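Local coordinates for protein serine-threonine phosphatase 2C (Toxoplasma gondii, PDB 2I44) that probably removes phosphate groups from phosphoserine and phosphothreonine residues of other proteins, as a metal-dependent phosphatase of the PP2C family, at residues 37-43 / 55-61; 49-53 / 144-148; 267-272 / 298-303; 186-190 / 229-233; 20-26 / 315-321. All coordinates share one frame; numbering follows the deposited sequence.

Contact 5 ties the chain's two ends together: residues 20-26 pair with 315-321, so the other four contacts nest inside the loop it closes. Next comes contact 1, a hairpin between 37-43 and 55-61. Contact 2 opens inside that hairpin at 49-53 and closes at 144-148, so contacts 1 and 2 cross, and both belong to one sheet. Contact 4, 186-190 with 229-233, and contact 3, 267-272 with 298-303, follow in series. The sheets of contacts 1 and 5 pack through Leu42, Phe56, Ile26 and Met316, forming the PP2C sandwich; contact 3 joins helical segments beside it, and contact 4 fixes a helix beyond its metal-binding end.

Contact 1. Residues 37-43 / 55-61; sequences EDRFTLC and FFGVFDG. With CA (calcium ion), chain E; CA (calcium ion), chain D.
Strands 38-43 and 55-61 run antiparallel at 167°, their axes approaching to 4.4 Å, and pair unbroken from Asp38-Asp60 to Cys43-Phe55. Arg39, Thr41 and Cys43 exchange backbone hydrogen bonds with Phe59, Gly57 and Phe55. Gly61 N reaches Glu37 O at 2.9 Å. Under helix 66-80, Thr41 lies between Phe55 and Phe59; its OG1 sits at the edge of the Phe59 ring, 3.7 Å from Phe59 CE2, and is hydrogen-bonded to the backbone O of Lys72. On the face toward strand 313-320, Leu42 and Phe56 lie side by side, with Leu42 CG 3.9 Å from Phe56 CD1. Asp60 holds its carboxylate anti to its own nitrogen (chi1 -173°) and bridges two calcium ions: OD1 binds the chain E ion and OD2 the chain D ion, each at 2.2 Å. Gly61 O also binds the first ion, Asp266 and Asp311 the second, and water 3 links both. Asp38 OD1 comes within 3.2 Å of Asp60 OD1, the carboxylates turned 80° apart, and accepts a bond from water 2, a ligand of the second ion. Such close carboxylates are presumably made tolerable by the calcium charges, with Asp38, held by Thr314 and Thr265, acting from the second shell.

Contact 2. Residues 49-53 / 144-148; sequences GRDDC and VLAKG
Asp52 meets Lys147 where the loop entering strand 53-62 passes the end of strand 137-146, and its side chain can be followed outward. From CB, chi1 of 66° sets CG between the backbone nitrogen and the carbonyl carbon, which brings Asp52 CG to 3.9 Å from Lys147 N. The two oxygens then divide the work. Asp52 OD1 offers its syn lone pair to Arg50 NE at 2.8 Å, whereas OD2 takes Arg50 NH2 at 2.7 Å in a straighter bond, from the syn side but somewhat out of the carboxylate plane. This side-on salt bridge, within the same loop, fixes the carboxylate's rotation and leaves Asp52 OD2 beside Lys147, 3.2 Å from Lys147 CA and near its CB. The main chain adds a longer bond, Lys147 N to Asp52 O at 3.3 Å, and water 6 joins that same carbonyl to Gly148 N. One residue on, Cys53 and Ala146 form an antiparallel non-hydrogen-bonded pair, with Cys53 SG 3.9 Å from Ala146 CB. Lys147 stretches on toward helices 83-92 and 98-130. Lys147 and Gly148, both with positive phi, fit a two-residue type I' turn between strands 137-146 and 149-155; the loop of the neighbouring hairpin is thus laid against a tight beta turn at one end of a PP2C sheet.

Contact 3. Residues 267-272 / 298-303; sequences GLWDVM and MTLAEQ
Val271 CG2 lies 4.1 Å from Thr299 CG2 at the middle of a contact that is mostly apolar. The valine sends its two methyls to different residues one turn further along helix 291-305: CG1 lies 3.9 Å from Glu302 CG, while CG2 rests against the amide of Gln303, 3.6 Å from Gln303 CD. Met272, a selenomethionine, passes Thr299 in the opposite direction and curls at its second and third torsions until its CE is 3.9 Å from Glu302 CB. Both branches of Thr299 meet the facing segment: Thr299 CG2 lies 3.6 Å from Gly267 O, while OG1, hydrogen-bonded to Leu295 O, stands beside Met272 CG.

Polar links across the contact run through solvent. Water 7 donates to Gly267 O at 2.9 Å and to Gln303 OE1 at 3.1 Å, bridging the two segments. Within residues 267-272, Leu268 O accepts from both Val271 N and Met272 N. Glu302 OE2 forms a salt bridge with Arg306, leaving CB and CG of Glu302 to meet the apolar side chains.

Gly267 directly follows the calcium ligand Asp266, which places the contact next to the metal site. With no direct hydrogen bond between the segments, the pairing depends on the fit of methyls and methylenes and on one shared water.

Contact 4. Residues 186-190 / 229-233; sequences EKLRI and YSRAF
Glu186 accepts five sound hydrogen bonds and one weak one from three residues; Ser230 and Arg231 lie on the facing loop. Its OE1 accepts from Ser230 OG at 2.8 Å through the anti lone pair, and from Arg231 NE at 3.2 Å on the syn side. Arg231 NH2 meets Glu186 OE2 at 2.8 Å, completing a side-on grip in which guanidinium and carboxylate planes stand 33° apart. Arg189, one turn on, grips it end-on from above the carboxylate plane: NH2 reaches Glu186 OE1 at 2.9 Å and NH1 reaches OE2 at 3.0 Å. Arg189 NH1 and Arg231 NH2 reach OE2 from opposite faces, clasping the carboxylate in a salt-bridge network that presumably keeps it ionised; the guanidinium planes are 86° apart. Two further donors have partners elsewhere: Arg189 NE on Gly242 O and Arg231 NH1 on Gln246 O. Helix 184-192 is thereby pinned to the loop leading into strand 233-234; Ile190 packs on strand 196-198, and Phe233 leads toward helix 98-130.

Contact 5. Residues 20-26 / 315-321; sequences PAFDAAI and AMTVFFK
Asp23 OD1 receives Lys321 NZ at 2.7 Å, a salt bridge on the syn side, tilted out of the carboxylate plane, and a weak bond from Ser18 OG besides. The lysine crosses the aspartate at about a right angle, its chain bent at chi3 (-72°) so that the ammonium also reaches Tyr19 O; Arg285 pairs with the other aspartate oxygen. Inward from this salt bridge the strands run antiparallel, their short axes approaching to 4.6 Å. Asp23 with Phe319 and Ala25 with Thr317 are hydrogen-bonded pairs, each bonded in both directions, the straightest being Phe319 N to Asp23 O at 2.9 Å. On their side of the sheet Thr317 OG1 lies 3.3 Å from Ala25 CB, and Thr317 also touches helix 291-305. The opposite side is apolar. Val318 CG1 touches Phe22 CB at 3.9 Å, and Ile26 lies alongside the selenomethionine Met316, both pointing the same way, with Ile26 CG1 3.7 Å from Met316 CG. These chains pack on Leu42, Phe56 and Val58 of the facing sheet, as layers do in a beta sandwich. Joining strands from near the two chain ends within one antiparallel sheet is in keeping with the PP2C fold, whose central sandwich is flanked by helices.

Contact 1. Residues 37-43 / 55-61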
# COMPACT_ATOMS: atom_id res chain seq x y z
N GLU A 37 -11.30 -5.89 6.66
CA GLU A 37 -10.18 -6.54 6.00
C GLU A 37 -9.02 -5.62 5.66
O GLU A 37 -8.08 -6.02 4.97
CB GLU A 37 -10.68 -7.28 4.76
CG GLU A 37 -11.94 -8.09 5.06
CD GLU A 37 -12.27 -9.13 4.01
OE1 GLU A 37 -12.14 -8.83 2.80
OE2 GLU A 37 -12.67 -10.25 4.40
N ASP A 38 -9.08 -4.38 6.13
CA ASP A 38 -8.01 -3.41 5.92
C ASP A 38 -7.02 -3.61 7.07
O ASP A 38 -7.42 -3.89 8.20
CB ASP A 38 -8.54 -1.98 6.00
CG ASP A 38 -9.01 -1.43 4.66
OD1 ASP A 38 -9.11 -2.20 3.68
OD2 ASP A 38 -9.29 -0.21 4.61
N ARG A 39 -5.74 -3.47 6.77
CA ARG A 39 -4.69 -3.59 7.77
C ARG A 39 -3.63 -2.52 7.50
O ARG A 39 -3.65 -1.88 6.45
CB ARG A 39 -4.07 -5.00 7.73
CG ARG A 39 -5.01 -6.10 8.22
CD ARG A 39 -5.33 -5.94 9.71
NE ARG A 39 -6.11 -7.06 10.24
CZ ARG A 39 -7.41 -7.26 10.01
NH1 ARG A 39 -8.11 -6.42 9.26
NH2 ARG A 39 -8.01 -8.33 10.52
N PHE A 40 -2.72 -2.33 8.44
CA PHE A 40 -1.68 -1.32 8.26
C PHE A 40 -0.51 -1.54 9.19
O PHE A 40 -0.61 -2.24 10.21
CB PHE A 40 -2.28 0.07 8.46
CG PHE A 40 -2.97 0.25 9.78
CD1 PHE A 40 -2.24 0.44 10.95
CD2 PHE A 40 -4.36 0.25 9.86
CE1 PHE A 40 -2.87 0.62 12.17
CE2 PHE A 40 -5.00 0.44 11.08
CZ PHE A 40 -4.26 0.62 12.24
N THR A 41 0.61 -0.91 8.86
CA THR A 41 1.83 -1.06 9.63
C THR A 41 2.63 0.23 9.59
O THR A 41 2.80 0.83 8.54
CB THR A 41 2.68 -2.21 9.05
OG1 THR A 41 1.96 -3.44 9.17
CG2 THR A 41 4.03 -2.31 9.78
N LEU A 42 3.09 0.66 10.76
CA LEU A 42 3.90 1.87 10.84
C LEU A 42 5.09 1.60 11.76
O LEU A 42 4.92 1.24 12.92
CB LEU A 42 3.07 3.04 11.38
CG LEU A 42 3.71 4.44 11.31
CD1 LEU A 42 2.66 5.51 11.53
CD2 LEU A 42 4.82 4.57 12.33
N CYS A 43 6.30 1.76 11.22
CA CYS A 43 7.52 1.57 12.00
C CYS A 43 8.20 2.94 12.14
O CYS A 43 8.93 3.36 11.25
CB CYS A 43 8.44 0.58 11.29
SG CYS A 43 9.88 0.08 12.28
N PHE A 55 8.97 3.31 8.22
CA PHE A 55 8.24 2.48 7.25
C PHE A 55 6.75 2.76 7.40
O PHE A 55 6.23 2.88 8.51
CB PHE A 55 8.49 1.00 7.50
CG PHE A 55 7.67 0.09 6.62
CD1 PHE A 55 8.12 -0.27 5.36
CD2 PHE A 55 6.43 -0.38 7.05
CE1 PHE A 55 7.35 -1.09 4.53
CE2 PHE A 55 5.66 -1.20 6.24
CZ PHE A 55 6.12 -1.56 4.97
N PHE A 56 6.06 2.84 6.27
CA PHE A 56 4.62 3.09 6.26
C PHE A 56 3.95 2.10 5.32
O PHE A 56 4.37 1.95 4.18
CB PHE A 56 4.34 4.52 5.79
CG PHE A 56 5.00 5.57 6.63
CD1 PHE A 56 4.44 5.97 7.84
CD2 PHE A 56 6.21 6.13 6.24
CE1 PHE A 56 5.07 6.92 8.65
CE2 PHE A 56 6.85 7.09 7.04
CZ PHE A 56 6.28 7.48 8.24
N GLY A 57 2.90 1.45 5.80
CA GLY A 57 2.20 0.48 4.96
C GLY A 57 0.73 0.33 5.29
O GLY A 57 0.33 0.31 6.45
N VAL A 58 -0.09 0.23 4.24
CA VAL A 58 -1.52 0.05 4.39
C VAL A 58 -1.89 -1.10 3.47
O VAL A 58 -1.39 -1.19 2.35
CB VAL A 58 -2.29 1.33 3.99
CG1 VAL A 58 -3.80 1.07 4.01
CG2 VAL A 58 -1.95 2.46 4.95
N PHE A 59 -2.78 -1.98 3.93
CA PHE A 59 -3.14 -3.16 3.13
C PHE A 59 -4.63 -3.42 3.02
O PHE A 59 -5.31 -3.61 4.03
CB PHE A 59 -2.44 -4.38 3.74
CG PHE A 59 -1.00 -4.14 4.10
CD1 PHE A 59 -0.01 -4.20 3.13
CD2 PHE A 59 -0.65 -3.81 5.41
CE1 PHE A 59 1.32 -3.93 3.45
CE2 PHE A 59 0.67 -3.54 5.74
CZ PHE A 59 1.66 -3.60 4.76
N ASP A 60 -5.14 -3.46 1.80
CA ASP A 60 -6.56 -3.73 1.57
C ASP A 60 -6.75 -5.21 1.25
O ASP A 60 -6.50 -5.66 0.13
CB ASP A 60 -7.10 -2.87 0.41
CG ASP A 60 -8.62 -2.98 0.24
OD1 ASP A 60 -9.25 -3.84 0.90
OD2 ASP A 60 -9.19 -2.20 -0.56
N GLY A 61 -7.19 -5.98 2.24
CA GLY A 61 -7.41 -7.39 2.03
C GLY A 61 -8.74 -7.68 1.36
O GLY A 61 -9.65 -6.84 1.38
CA CA E . -11.02 -5.16 1.01
CA CA D . -11.38 -1.91 -0.34
O HOH W 1 -12.59 -6.55 1.86
O HOH W 2 -10.75 -0.84 1.62
O HOH W 3 -12.28 -3.53 0.65
O HOH W 4 -11.40 -2.70 -2.10
O HOH W 5 -11.10 -5.37 -1.31

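Contact 2. Residues 49-53 / 144-148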
# COMPACT_ATOMS: atom_id res chain seq x y z
N GLY A 49 19.50 3.70 16.03
CA GLY A 49 20.54 4.71 16.13
C GLY A 49 20.27 5.94 15.28
O GLY A 49 20.97 6.94 15.41
N ARG A 50 19.26 5.86 14.41
CA ARG A 50 18.93 6.99 13.55
C ARG A 50 17.53 7.48 13.87
O ARG A 50 16.75 6.77 14.50
CB ARG A 50 18.99 6.61 12.07
CG ARG A 50 20.36 6.22 11.55
CD ARG A 50 20.35 6.09 10.04
NE ARG A 50 20.12 7.38 9.39
CZ ARG A 50 21.08 8.27 9.15
NH1 ARG A 50 22.33 8.01 9.51
NH2 ARG A 50 20.79 9.43 8.57
N ASP A 51 17.21 8.70 13.44
CA ASP A 51 15.89 9.24 13.71
C ASP A 51 15.28 9.82 12.44
O ASP A 51 14.38 10.66 12.50
CB ASP A 51 15.97 10.32 14.79
CG ASP A 51 16.65 11.58 14.30
OD1 ASP A 51 17.43 11.51 13.33
OD2 ASP A 51 16.41 12.65 14.91
N ASP A 52 15.75 9.36 11.29
CA ASP A 52 15.25 9.84 10.01
C ASP A 52 14.83 8.71 9.07
O ASP A 52 14.84 8.86 7.85
CB ASP A 52 16.32 10.70 9.33
CG ASP A 52 17.54 9.89 8.94
OD1 ASP A 52 17.76 8.83 9.57
OD2 ASP A 52 18.27 10.31 8.02
N CYS A 53 14.48 7.56 9.65
CA CYS A 53 14.05 6.40 8.88
C CYS A 53 12.75 5.82 9.44
O CYS A 53 12.62 5.63 10.64
CB CYS A 53 15.11 5.30 8.89
SG CYS A 53 16.61 5.72 8.01
N VAL A 144 8.98 3.89 2.29
CA VAL A 144 10.14 3.75 3.15
C VAL A 144 10.87 5.10 3.19
O VAL A 144 11.40 5.56 2.18
CB VAL A 144 11.09 2.65 2.62
CG1 VAL A 144 12.37 2.59 3.47
CG2 VAL A 144 10.37 1.30 2.67
N LEU A 145 10.83 5.75 4.35
CA LEU A 145 11.50 7.03 4.54
C LEU A 145 12.91 6.75 5.04
O LEU A 145 13.09 6.02 6.02
CB LEU A 145 10.75 7.88 5.57
CG LEU A 145 11.47 9.16 6.02
CD1 LEU A 145 11.52 10.14 4.86
CD2 LEU A 145 10.75 9.77 7.21
N ALA A 146 13.91 7.31 4.37
CA ALA A 146 15.30 7.12 4.77
C ALA A 146 16.16 8.27 4.26
O ALA A 146 16.29 8.48 3.05
CB ALA A 146 15.83 5.80 4.22
N LYS A 147 16.74 9.01 5.20
CA LYS A 147 17.61 10.15 4.91
C LYS A 147 17.12 11.03 3.77
O LYS A 147 17.81 11.20 2.76
CB LYS A 147 19.03 9.65 4.61
CG LYS A 147 20.10 10.75 4.66
CD LYS A 147 21.46 10.24 4.20
CE LYS A 147 22.51 11.34 4.27
NZ LYS A 147 23.82 10.92 3.70
N GLY A 148 15.93 11.59 3.92
CA GLY A 148 15.39 12.48 2.90
C GLY A 148 14.79 11.84 1.66
O GLY A 148 14.33 12.55 0.77
O HOH W 6 14.41 11.26 6.16

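Contact 3. Residues 267-272 / 298-303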
# COMPACT_ATOMS: atom_id res chain seq x y z
N GLY A 267 -11.13 2.41 -0.22
CA GLY A 267 -12.29 2.77 0.58
C GLY A 267 -12.35 4.29 0.69
O GLY A 267 -13.42 4.87 0.92
N LEU A 268 -11.20 4.92 0.53
CA LEU A 268 -11.10 6.38 0.56
C LEU A 268 -11.07 6.96 -0.86
O LEU A 268 -11.80 7.91 -1.17
CB LEU A 268 -9.84 6.83 1.29
CG LEU A 268 -9.53 8.33 1.08
CD1 LEU A 268 -10.61 9.17 1.77
CD2 LEU A 268 -8.16 8.68 1.63
N TRP A 269 -10.23 6.39 -1.71
CA TRP A 269 -10.05 6.90 -3.07
C TRP A 269 -11.23 6.73 -4.03
O TRP A 269 -11.37 7.50 -4.97
CB TRP A 269 -8.78 6.29 -3.67
CG TRP A 269 -7.58 6.54 -2.80
CD1 TRP A 269 -6.69 5.61 -2.33
CD2 TRP A 269 -7.13 7.81 -2.30
NE1 TRP A 269 -5.72 6.23 -1.58
CE2 TRP A 269 -5.96 7.58 -1.55
CE3 TRP A 269 -7.60 9.13 -2.43
CZ2 TRP A 269 -5.25 8.61 -0.92
CZ3 TRP A 269 -6.89 10.16 -1.80
CH2 TRP A 269 -5.73 9.89 -1.05
N ASP A 270 -12.06 5.72 -3.83
CA ASP A 270 -13.19 5.56 -4.72
C ASP A 270 -14.12 6.76 -4.56
O ASP A 270 -14.93 7.06 -5.44
CB ASP A 270 -13.94 4.25 -4.44
CG ASP A 270 -13.18 3.02 -4.94
OD1 ASP A 270 -12.30 3.19 -5.81
OD2 ASP A 270 -13.47 1.90 -4.47
N VAL A 271 -13.98 7.47 -3.44
CA VAL A 271 -14.81 8.64 -3.19
C VAL A 271 -14.08 9.97 -3.34
O VAL A 271 -14.58 10.89 -4.00
CB VAL A 271 -15.42 8.59 -1.77
CG1 VAL A 271 -16.32 9.79 -1.56
CG2 VAL A 271 -16.20 7.29 -1.58
N MSE A 272 -12.90 10.08 -2.74
CA MSE A 272 -12.12 11.32 -2.76
C MSE A 272 -10.94 11.36 -3.75
O MSE A 272 -10.26 10.36 -3.95
CB MSE A 272 -11.59 11.60 -1.36
CG MSE A 272 -12.65 11.72 -0.28
SE MSE A 272 -13.77 13.28 -0.56
CE MSE A 272 -15.45 12.57 0.09
N MSE A 298 -15.13 12.09 6.96
CA MSE A 298 -15.62 12.89 5.84
C MSE A 298 -16.11 11.97 4.72
O MSE A 298 -17.13 12.23 4.09
CB MSE A 298 -14.50 13.79 5.29
CG MSE A 298 -14.04 14.91 6.21
SE MSE A 298 -15.23 16.41 6.18
CE MSE A 298 -14.32 17.49 4.87
N THR A 299 -15.35 10.90 4.47
CA THR A 299 -15.68 9.93 3.44
C THR A 299 -16.98 9.20 3.78
O THR A 299 -17.83 9.01 2.91
CB THR A 299 -14.54 8.90 3.27
OG1 THR A 299 -13.37 9.58 2.78
CG2 THR A 299 -14.94 7.80 2.28
N LEU A 300 -17.11 8.81 5.04
CA LEU A 300 -18.30 8.11 5.50
C LEU A 300 -19.55 9.00 5.41
O LEU A 300 -20.62 8.53 5.04
CB LEU A 300 -18.10 7.62 6.94
CG LEU A 300 -17.14 6.43 7.11
CD1 LEU A 300 -16.80 6.22 8.58
CD2 LEU A 300 -17.80 5.19 6.53
N ALA A 301 -19.40 10.27 5.74
CA ALA A 301 -20.51 11.20 5.68
C ALA A 301 -20.99 11.33 4.23
O ALA A 301 -22.19 11.31 3.96
CB ALA A 301 -20.09 12.56 6.21
N GLU A 302 -20.05 11.47 3.30
CA GLU A 302 -20.37 11.60 1.89
C GLU A 302 -21.09 10.36 1.38
O GLU A 302 -22.04 10.46 0.60
CB GLU A 302 -19.10 11.83 1.08
CG GLU A 302 -19.32 11.96 -0.43
CD GLU A 302 -20.30 13.07 -0.78
OE1 GLU A 302 -20.34 14.09 -0.05
OE2 GLU A 302 -21.03 12.93 -1.78
N GLN A 303 -20.63 9.20 1.81
CA GLN A 303 -21.24 7.95 1.39
C GLN A 303 -22.69 7.87 1.87
O GLN A 303 -23.56 7.43 1.12
CB GLN A 303 -20.43 6.76 1.91
CG GLN A 303 -19.08 6.54 1.19
CD GLN A 303 -19.22 5.99 -0.22
OE1 GLN A 303 -18.54 5.03 -0.59
NE2 GLN A 303 -20.08 6.60 -1.03
O HOH W 7 -16.09 3.81 0.86

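Contact 4. Residues 186-190 / 229-233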
# COMPACT_ATOMS: atom_id res chain seq x y z
N GLU A 186 -0.82 -5.72 -18.49
CA GLU A 186 -1.27 -6.60 -17.40
C GLU A 186 -2.09 -7.72 -18.04
O GLU A 186 -1.89 -8.91 -17.77
CB GLU A 186 -2.14 -5.85 -16.39
CG GLU A 186 -1.39 -4.77 -15.61
CD GLU A 186 -0.29 -5.35 -14.75
OE1 GLU A 186 -0.59 -5.96 -13.70
OE2 GLU A 186 0.88 -5.19 -15.12
N LYS A 187 -3.00 -7.31 -18.91
CA LYS A 187 -3.87 -8.23 -19.62
C LYS A 187 -3.02 -9.23 -20.40
O LYS A 187 -3.30 -10.43 -20.42
CB LYS A 187 -4.77 -7.44 -20.57
CG LYS A 187 -5.86 -8.25 -21.25
CD LYS A 187 -6.79 -7.31 -22.01
CE LYS A 187 -7.91 -8.06 -22.69
NZ LYS A 187 -8.86 -7.13 -23.34
N LEU A 188 -1.98 -8.73 -21.05
CA LEU A 188 -1.09 -9.59 -21.82
C LEU A 188 -0.47 -10.66 -20.94
O LEU A 188 -0.41 -11.83 -21.32
CB LEU A 188 0.00 -8.77 -22.48
CG LEU A 188 -0.24 -8.57 -23.98
CD1 LEU A 188 0.72 -7.52 -24.52
CD2 LEU A 188 -0.06 -9.91 -24.69
N ARG A 189 -0.01 -10.27 -19.76
CA ARG A 189 0.62 -11.23 -18.86
C ARG A 189 -0.37 -12.30 -18.38
O ARG A 189 -0.03 -13.49 -18.30
CB ARG A 189 1.24 -10.52 -17.65
CG ARG A 189 2.00 -11.46 -16.72
CD ARG A 189 2.51 -10.77 -15.46
NE ARG A 189 1.42 -10.33 -14.59
CZ ARG A 189 1.06 -9.07 -14.40
NH1 ARG A 189 1.71 -8.09 -15.01
NH2 ARG A 189 0.05 -8.77 -13.60
N ILE A 190 -1.59 -11.87 -18.07
CA ILE A 190 -2.61 -12.79 -17.59
C ILE A 190 -2.95 -13.88 -18.62
O ILE A 190 -3.08 -15.06 -18.27
CB ILE A 190 -3.89 -12.04 -17.20
CG1 ILE A 190 -3.59 -11.13 -16.00
CG2 ILE A 190 -5.01 -13.03 -16.88
CD1 ILE A 190 -4.63 -10.05 -15.79
N TYR A 229 -7.90 -6.32 -9.44
CA TYR A 229 -6.58 -5.73 -9.57
C TYR A 229 -5.65 -6.88 -9.97
O TYR A 229 -5.87 -8.04 -9.57
CB TYR A 229 -6.12 -5.02 -8.28
CG TYR A 229 -6.36 -5.74 -6.98
CD1 TYR A 229 -5.37 -6.56 -6.43
CD2 TYR A 229 -7.54 -5.56 -6.27
CE1 TYR A 229 -5.57 -7.18 -5.20
CE2 TYR A 229 -7.74 -6.18 -5.04
CZ TYR A 229 -6.75 -6.99 -4.51
OH TYR A 229 -6.93 -7.60 -3.30
N SER A 230 -4.63 -6.57 -10.76
CA SER A 230 -3.72 -7.58 -11.30
C SER A 230 -2.40 -7.89 -10.57
O SER A 230 -1.61 -8.72 -11.04
CB SER A 230 -3.43 -7.23 -12.75
OG SER A 230 -3.25 -5.83 -12.87
N ARG A 231 -2.15 -7.21 -9.46
CA ARG A 231 -0.94 -7.45 -8.67
C ARG A 231 -1.35 -7.41 -7.21
O ARG A 231 -2.19 -6.60 -6.82
CB ARG A 231 0.13 -6.39 -8.97
CG ARG A 231 0.51 -6.32 -10.44
CD ARG A 231 1.83 -5.61 -10.66
NE ARG A 231 2.06 -5.27 -12.06
CZ ARG A 231 3.16 -4.68 -12.52
NH1 ARG A 231 4.15 -4.38 -11.68
NH2 ARG A 231 3.26 -4.38 -13.81
N ALA A 232 -0.77 -8.30 -6.41
CA ALA A 232 -1.13 -8.35 -5.00
C ALA A 232 -0.36 -9.39 -4.20
O ALA A 232 0.36 -10.23 -4.76
CB ALA A 232 -2.62 -8.65 -4.88
N PHE A 233 -0.51 -9.29 -2.89
CA PHE A 233 0.10 -10.26 -1.99
C PHE A 233 -0.95 -11.37 -1.89
O PHE A 233 -2.14 -11.10 -1.91
CB PHE A 233 0.28 -9.67 -0.59
CG PHE A 233 1.52 -8.83 -0.43
CD1 PHE A 233 2.77 -9.37 -0.68
CD2 PHE A 233 1.42 -7.52 0.02
CE1 PHE A 233 3.92 -8.62 -0.47
CE2 PHE A 233 2.57 -6.76 0.24
CZ PHE A 233 3.82 -7.31 -0.01

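Contact 5. Residues 20-26 / 315-321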
# COMPACT_ATOMS: atom_id res chain seq x y z
N PRO A 20 10.52 12.68 15.22
CA PRO A 20 11.61 13.55 14.75
C PRO A 20 11.46 14.12 13.34
O PRO A 20 11.54 15.34 13.15
CB PRO A 20 12.84 12.66 14.91
CG PRO A 20 12.51 11.91 16.16
CD PRO A 20 11.07 11.51 15.93
N ALA A 21 11.22 13.26 12.36
CA ALA A 21 11.11 13.72 10.98
C ALA A 21 9.69 13.83 10.41
O ALA A 21 9.53 14.15 9.23
CB ALA A 21 11.95 12.82 10.06
N PHE A 22 8.67 13.61 11.23
CA PHE A 22 7.30 13.68 10.72
C PHE A 22 6.27 13.46 11.81
O PHE A 22 6.58 12.92 12.87
CB PHE A 22 7.11 12.59 9.67
CG PHE A 22 7.29 11.21 10.23
CD1 PHE A 22 6.20 10.52 10.78
CD2 PHE A 22 8.55 10.63 10.28
CE1 PHE A 22 6.38 9.26 11.37
CE2 PHE A 22 8.74 9.37 10.87
CZ PHE A 22 7.65 8.69 11.42
N ASP A 23 5.03 13.87 11.53
CA ASP A 23 3.93 13.65 12.45
C ASP A 23 3.02 12.66 11.72
O ASP A 23 2.85 12.75 10.50
CB ASP A 23 3.18 14.95 12.74
CG ASP A 23 4.08 16.02 13.31
OD1 ASP A 23 5.00 15.67 14.08
OD2 ASP A 23 3.86 17.21 13.01
N ALA A 24 2.46 11.71 12.45
CA ALA A 24 1.61 10.73 11.81
C ALA A 24 0.32 10.45 12.55
O ALA A 24 0.22 10.65 13.76
CB ALA A 24 2.38 9.43 11.62
N ALA A 25 -0.66 9.98 11.80
CA ALA A 25 -1.97 9.64 12.34
C ALA A 25 -2.50 8.50 11.50
O ALA A 25 -2.22 8.42 10.30
CB ALA A 25 -2.90 10.84 12.25
N ILE A 26 -3.26 7.60 12.13
CA ILE A 26 -3.82 6.47 11.40
C ILE A 26 -5.22 6.23 11.94
O ILE A 26 -5.41 6.15 13.15
CB ILE A 26 -3.00 5.18 11.62
CG1 ILE A 26 -1.51 5.44 11.39
CG2 ILE A 26 -3.48 4.09 10.67
CD1 ILE A 26 -0.63 4.26 11.76
N ALA A 315 -6.96 5.28 6.49
CA ALA A 315 -6.13 6.40 6.07
C ALA A 315 -4.97 6.60 7.05
O ALA A 315 -5.15 6.52 8.27
CB ALA A 315 -6.97 7.67 5.99
N MSE A 316 -3.79 6.81 6.51
CA MSE A 316 -2.59 7.03 7.30
C MSE A 316 -2.02 8.34 6.75
O MSE A 316 -1.68 8.42 5.57
CB MSE A 316 -1.59 5.88 7.09
CG MSE A 316 -0.30 5.99 7.92
SE MSE A 316 0.96 4.53 7.57
CE MSE A 316 0.17 3.19 8.72
N THR A 317 -1.95 9.36 7.60
CA THR A 317 -1.42 10.66 7.19
C THR A 317 -0.03 10.92 7.77
O THR A 317 0.21 10.69 8.95
CB THR A 317 -2.37 11.80 7.64
OG1 THR A 317 -2.71 11.64 9.03
CG2 THR A 317 -3.65 11.78 6.81
N VAL A 318 0.87 11.39 6.92
CA VAL A 318 2.24 11.68 7.33
C VAL A 318 2.60 13.11 6.93
O VAL A 318 2.60 13.44 5.75
CB VAL A 318 3.23 10.69 6.67
CG1 VAL A 318 4.65 10.98 7.15
CG2 VAL A 318 2.83 9.25 6.98
N PHE A 319 2.91 13.94 7.91
CA PHE A 319 3.28 15.33 7.63
C PHE A 319 4.77 15.49 7.87
O PHE A 319 5.26 15.32 8.98
CB PHE A 319 2.50 16.28 8.54
CG PHE A 319 1.01 16.30 8.27
CD1 PHE A 319 0.47 17.22 7.38
CD2 PHE A 319 0.17 15.39 8.90
CE1 PHE A 319 -0.90 17.22 7.11
CE2 PHE A 319 -1.20 15.38 8.64
CZ PHE A 319 -1.74 16.30 7.74
N PHE A 320 5.50 15.82 6.80
CA PHE A 320 6.93 16.00 6.87
C PHE A 320 7.30 17.25 7.68
O PHE A 320 6.49 18.16 7.84
CB PHE A 320 7.50 16.10 5.46
CG PHE A 320 7.20 14.90 4.60
CD1 PHE A 320 7.78 13.66 4.89
CD2 PHE A 320 6.33 15.00 3.52
CE1 PHE A 320 7.49 12.54 4.11
CE2 PHE A 320 6.04 13.88 2.73
CZ PHE A 320 6.62 12.65 3.03
N LYS A 321 8.53 17.27 8.18
CA LYS A 321 9.00 18.41 8.95
C LYS A 321 10.43 18.74 8.55
O LYS A 321 11.04 17.91 7.84
CB LYS A 321 8.95 18.10 10.45
CG LYS A 321 7.54 18.08 11.01
CD LYS A 321 7.50 17.89 12.52
CE LYS A 321 7.88 16.48 12.94
NZ LYS A 321 7.64 16.29 14.40